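Local coordinates for protein aldehyde dehydrogenase (Staphylococcus aureus, PDB 6K10) that oxidises the aldehyde 4,4'-diaponeurosporen-4-al to 4,4'-diaponeurosporenoic acid in the biosynthesis of the carotenoid staphyloxanthin, at residues K19-F22 against Q26-D29; V115-P120 against I133-A138. The protein carries 1 engineered substitution. One frame throughout, in Å; residues are numbered along the deposited sequence.

In the fold
From the N terminus, contact 1 closes the short link after helix 10-23, with 19-22 packing on 26-29 only a few residues later, before helix 30-46 begins. Contact 2 then closes the loop and the first turns of helix 126-138, joining the end of strand 104-118 to the later part of that helix. The two lie in series, neither nested nor crossed. The centres of contact 1 and contact 2 are about 15 Å apart, and the two do not touch. Arg33 bridges them, donating to the carbonyls of Thr27 and Ala137. The hydroxyl OG1 of Thr27 is hydrogen-bonded to Gly139 O, which ties the N-terminal helix connection to the beta-alpha-beta unit of strand 104-118, helix 126-138 and strand 141-145.

Contact 1 of 2, residues K19-F22 against Q26-D29; sequences KAFF and QTKD
The link connecting helix 10-23 to helix 30-46 is packed by two consecutive phenylalanines, Phe21 and Phe22, from the end of the first helix against Thr27 of the connecting loop. The two branches of Thr27 divide the work: CG2 lies 3.5 Å from Phe21 CE2, and OG1 lies 3.4 Å from Phe22 CD1. Phe21 also reaches Gln26: Phe21 CZ stands 4.0 Å from Gln26 CG, with the ring and the amide planes 56° apart. Both phenylalanines place CG anti to the backbone nitrogen (chi1 -177° and 180°), a setting that carries the rings toward the loop although neither CB is aimed at it. The side chain of Phe22 crosses those of Thr27 and Lys28 at about a right angle, and its CZ meets Lys28 CE at 3.9 Å.

The polar part of this link between the helices involves one water. It donates to Phe22 O at 2.8 Å. Its other leg, to Thr27 OG1 at 2.5 Å, is so short that its exact length is doubtful, but the water probably bridges the end of the helix and the loop, where no direct hydrogen bond spans the segments. Thr27 OG1 is also hydrogen-bonded to Gly139 O, which gives this buried hydroxyl probably two partners. Asp29 occupies the N-cap of the second helix, where OD2 accepts from Phe32 N and is also hydrogen-bonded to Ser31 OG. The extended chain of Lys28 carries NZ to Gln25 OE1 and to Asn388 O of the second subunit, which places this part of the loop at the dimer interface.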
loop_
_atom_site.group_PDB
_atom_site.type_symbol
_atom_site.label_atom_id
_atom_site.label_comp_id
_atom_site.label_asym_id
_atom_site.label_seq_id
_atom_site.Cartn_x
_atom_site.Cartn_y
_atom_site.Cartn_z
ATOM N N LYS A 19 -16.214 5.417 -15.590
ATOM C CA LYS A 19 -16.880 5.328 -14.294
ATOM C C LYS A 19 -18.293 4.781 -14.445
ATOM O O LYS A 19 -18.730 3.927 -13.664
ATOM C CB LYS A 19 -16.915 6.703 -13.627
ATOM C CG LYS A 19 -15.607 7.122 -12.985
ATOM N N ALA A 20 -19.025 5.271 -15.449
ATOM C CA ALA A 20 -20.398 4.827 -15.654
ATOM C C ALA A 20 -20.457 3.332 -15.935
ATOM O O ALA A 20 -21.338 2.633 -15.420
ATOM C CB ALA A 20 -21.041 5.619 -16.794
ATOM N N PHE A 21 -19.521 2.817 -16.738
ATOM C CA PHE A 21 -19.518 1.383 -17.012
ATOM C C PHE A 21 -19.201 0.579 -15.759
ATOM O O PHE A 21 -19.790 -0.486 -15.537
ATOM C CB PHE A 21 -18.531 1.033 -18.122
ATOM C CG PHE A 21 -18.543 -0.426 -18.489
ATOM C CD1 PHE A 21 -19.636 -0.981 -19.133
ATOM C CD2 PHE A 21 -17.478 -1.247 -18.161
ATOM C CE1 PHE A 21 -19.660 -2.325 -19.460
ATOM C CE2 PHE A 21 -17.496 -2.592 -18.486
ATOM C CZ PHE A 21 -18.588 -3.131 -19.136
ATOM N N PHE A 22 -18.264 1.056 -14.932
ATOM C CA PHE A 22 -18.002 0.365 -13.673
ATOM C C PHE A 22 -19.251 0.325 -12.805
ATOM O O PHE A 22 -19.519 -0.679 -12.136
ATOM C CB PHE A 22 -16.862 1.026 -12.902
ATOM C CG PHE A 22 -16.567 0.346 -11.593
ATOM C CD1 PHE A 22 -15.854 -0.840 -11.562
ATOM C CD2 PHE A 22 -17.053 0.863 -10.402
ATOM C CE1 PHE A 22 -15.603 -1.483 -10.362
ATOM C CE2 PHE A 22 -16.805 0.226 -9.200
ATOM C CZ PHE A 22 -16.079 -0.950 -9.181
ATOM N N GLN A 26 -20.849 -4.780 -13.971
ATOM C CA GLN A 26 -20.537 -5.896 -14.859
ATOM C C GLN A 26 -19.100 -6.386 -14.691
ATOM O O GLN A 26 -18.838 -7.584 -14.846
ATOM C CB GLN A 26 -20.807 -5.491 -16.310
ATOM C CG GLN A 26 -20.184 -6.396 -17.364
ATOM C CD GLN A 26 -20.867 -7.751 -17.485
ATOM O OE1 GLN A 26 -20.882 -8.546 -16.543
ATOM N NE2 GLN A 26 -21.423 -8.024 -18.660
ATOM N N THR A 27 -18.163 -5.492 -14.368
ATOM C CA THR A 27 -16.771 -5.908 -14.224
ATOM C C THR A 27 -16.515 -6.700 -12.947
ATOM O O THR A 27 -15.461 -7.335 -12.837
ATOM C CB THR A 27 -15.838 -4.693 -14.264
ATOM O OG1 THR A 27 -15.995 -3.919 -13.069
ATOM C CG2 THR A 27 -16.150 -3.821 -15.470
ATOM N N LYS A 28 -17.442 -6.686 -11.989
ATOM C CA LYS A 28 -17.256 -7.458 -10.767
ATOM C C LYS A 28 -17.489 -8.947 -10.975
ATOM O O LYS A 28 -16.996 -9.754 -10.179
ATOM C CB LYS A 28 -18.182 -6.935 -9.666
ATOM C CG LYS A 28 -17.884 -5.504 -9.245
ATOM C CD LYS A 28 -18.694 -5.102 -8.026
ATOM C CE LYS A 28 -18.458 -3.644 -7.668
ATOM N NZ LYS A 28 -19.433 -3.156 -6.654
ATOM N N ASP A 29 -18.217 -9.328 -12.022
ATOM C CA ASP A 29 -18.463 -10.738 -12.287
ATOM C C ASP A 29 -17.167 -11.430 -12.688
ATOM O O ASP A 29 -16.442 -10.959 -13.570
ATOM C CB ASP A 29 -19.512 -10.903 -13.383
ATOM C CG ASP A 29 -19.812 -12.360 -13.684
ATOM O OD1 ASP A 29 -20.667 -12.949 -12.990
ATOM O OD2 ASP A 29 -19.191 -12.915 -14.614
HETATM O O HOH W 1 -18.332 -3.168 -12.421
#

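Contact 2 of 2, residues V115-P120 against I133-A138; sequences VLIIAP and IGAIAA
A 2.8 Å hydrogen bond from Ala137 N to Ile133 O is one of the helical bonds that span Ala135, the residue whose methyl meets Val115 and Ile117 of the neighbouring strand. The next bond of the helix, Ala138 N to Gly134 O at 2.9 Å, continues the pattern. Ala135 CB points at the strand and is approached from two residues of it: Val115 CG2 at 3.9 Å and, more loosely, Ile117 CD1 at 4.4 Å. In Val115 a chi1 of -52° sets CG1 anti to the carbonyl carbon and leaves CG2 between the backbone nitrogen and the carbonyl carbon, facing the helix.

The strand and helix belong to a beta-alpha-beta crossover, in which strand 141-145 returns parallel to strand 104-118. Backbone bonds of Val115 with Thr141 and Ile143, and of Ile117 with Ile143, hold the two strands together. Ile117 lies about 10 Å, side chain to side chain, from Glu217, a predicted active-site residue.

Between these segments just 77 Å² is buried, through three buried methyls with no polar group across. Attraction here therefore rests on dispersion and exclusion of water, while direction and register come from backbone bonds within the helix and between the strands.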
loop_
_atom_site.group_PDB
_atom_site.type_symbol
_atom_site.label_atom_id
_atom_site.label_comp_id
_atom_site.label_asym_id
_atom_site.label_seq_id
_atom_site.Cartn_x
_atom_site.Cartn_y
_atom_site.Cartn_z
ATOM N N VAL A 115 -9.319 2.946 -12.861
ATOM C CA VAL A 115 -7.915 3.134 -12.521
ATOM C C VAL A 115 -7.165 3.719 -13.711
ATOM O O VAL A 115 -7.597 3.633 -14.864
ATOM C CB VAL A 115 -7.251 1.820 -12.055
ATOM C CG1 VAL A 115 -8.071 1.174 -10.950
ATOM C CG2 VAL A 115 -7.071 0.861 -13.226
ATOM N N LEU A 116 -6.017 4.321 -13.408
ATOM C CA LEU A 116 -5.145 4.946 -14.391
ATOM C C LEU A 116 -3.809 4.220 -14.408
ATOM O O LEU A 116 -3.231 3.951 -13.350
ATOM C CB LEU A 116 -4.932 6.429 -14.070
ATOM C CG LEU A 116 -3.943 7.196 -14.950
ATOM C CD1 LEU A 116 -4.350 7.143 -16.419
ATOM C CD2 LEU A 116 -3.805 8.634 -14.475
ATOM N N ILE A 117 -3.320 3.908 -15.606
ATOM C CA ILE A 117 -2.038 3.237 -15.791
ATOM C C ILE A 117 -1.185 4.097 -16.711
ATOM O O ILE A 117 -1.571 4.363 -17.857
ATOM C CB ILE A 117 -2.211 1.822 -16.366
ATOM C CG1 ILE A 117 -2.966 0.937 -15.372
ATOM C CG2 ILE A 117 -0.859 1.215 -16.705
ATOM C CD1 ILE A 117 -3.344 -0.416 -15.925
ATOM N N ILE A 118 -0.030 4.533 -16.211
ATOM C CA ILE A 118 0.916 5.349 -16.966
ATOM C C ILE A 118 2.164 4.516 -17.214
ATOM O O ILE A 118 2.743 3.962 -16.274
ATOM C CB ILE A 118 1.270 6.647 -16.217
ATOM C CG1 ILE A 118 0.015 7.472 -15.936
ATOM C CG2 ILE A 118 2.288 7.462 -17.004
ATOM C CD1 ILE A 118 0.228 8.554 -14.890
ATOM N N ALA A 119 2.588 4.439 -18.475
ATOM C CA ALA A 119 3.732 3.611 -18.812
ATOM C C ALA A 119 4.803 4.410 -19.540
ATOM O O ALA A 119 4.479 5.268 -20.364
ATOM C CB ALA A 119 3.314 2.426 -19.681
ATOM N N PRO A 120 6.086 4.134 -19.274
ATOM C CA PRO A 120 7.162 4.887 -19.927
ATOM C C PRO A 120 7.610 4.245 -21.231
ATOM O O PRO A 120 6.949 3.332 -21.736
ATOM C CB PRO A 120 8.275 4.861 -18.878
ATOM C CG PRO A 120 8.106 3.515 -18.242
ATOM C CD PRO A 120 6.620 3.197 -18.270
ATOM N N ILE A 133 -3.260 -6.403 -16.628
ATOM C CA ILE A 133 -3.710 -7.733 -16.223
ATOM C C ILE A 133 -4.224 -7.698 -14.791
ATOM O O ILE A 133 -5.303 -8.215 -14.484
ATOM C CB ILE A 133 -2.574 -8.759 -16.381
ATOM C CG1 ILE A 133 -2.190 -8.921 -17.851
ATOM C CG2 ILE A 133 -2.994 -10.093 -15.804
ATOM C CD1 ILE A 133 -0.831 -9.557 -18.043
ATOM N N GLY A 134 -3.455 -7.076 -13.895
ATOM C CA GLY A 134 -3.901 -6.956 -12.516
ATOM C C GLY A 134 -5.191 -6.168 -12.396
ATOM O O GLY A 134 -6.111 -6.564 -11.677
ATOM N N ALA A 135 -5.277 -5.042 -13.109
ATOM C CA ALA A 135 -6.487 -4.227 -13.064
ATOM C C ALA A 135 -7.690 -5.001 -13.587
ATOM O O ALA A 135 -8.774 -4.956 -12.994
ATOM C CB ALA A 135 -6.282 -2.941 -13.867
ATOM N N ILE A 136 -7.516 -5.716 -14.701
ATOM C CA ILE A 136 -8.604 -6.523 -15.252
ATOM C C ILE A 136 -9.016 -7.600 -14.260
ATOM O O ILE A 136 -10.198 -7.739 -13.919
ATOM C CB ILE A 136 -8.190 -7.144 -16.598
ATOM C CG1 ILE A 136 -8.118 -6.080 -17.693
ATOM C CG2 ILE A 136 -9.161 -8.251 -16.990
ATOM C CD1 ILE A 136 -7.550 -6.601 -18.998
ATOM N N ALA A 137 -8.043 -8.385 -13.788
ATOM C CA ALA A 137 -8.343 -9.509 -12.909
ATOM C C ALA A 137 -8.978 -9.054 -11.603
ATOM O O ALA A 137 -9.786 -9.785 -11.020
ATOM C CB ALA A 137 -7.071 -10.310 -12.628
ATOM N N ALA A 138 -8.631 -7.860 -11.131
ATOM C CA ALA A 138 -9.213 -7.340 -9.902
ATOM C C ALA A 138 -10.603 -6.750 -10.105
ATOM O O ALA A 138 -11.263 -6.414 -9.116
ATOM C CB ALA A 138 -8.287 -6.289 -9.286
#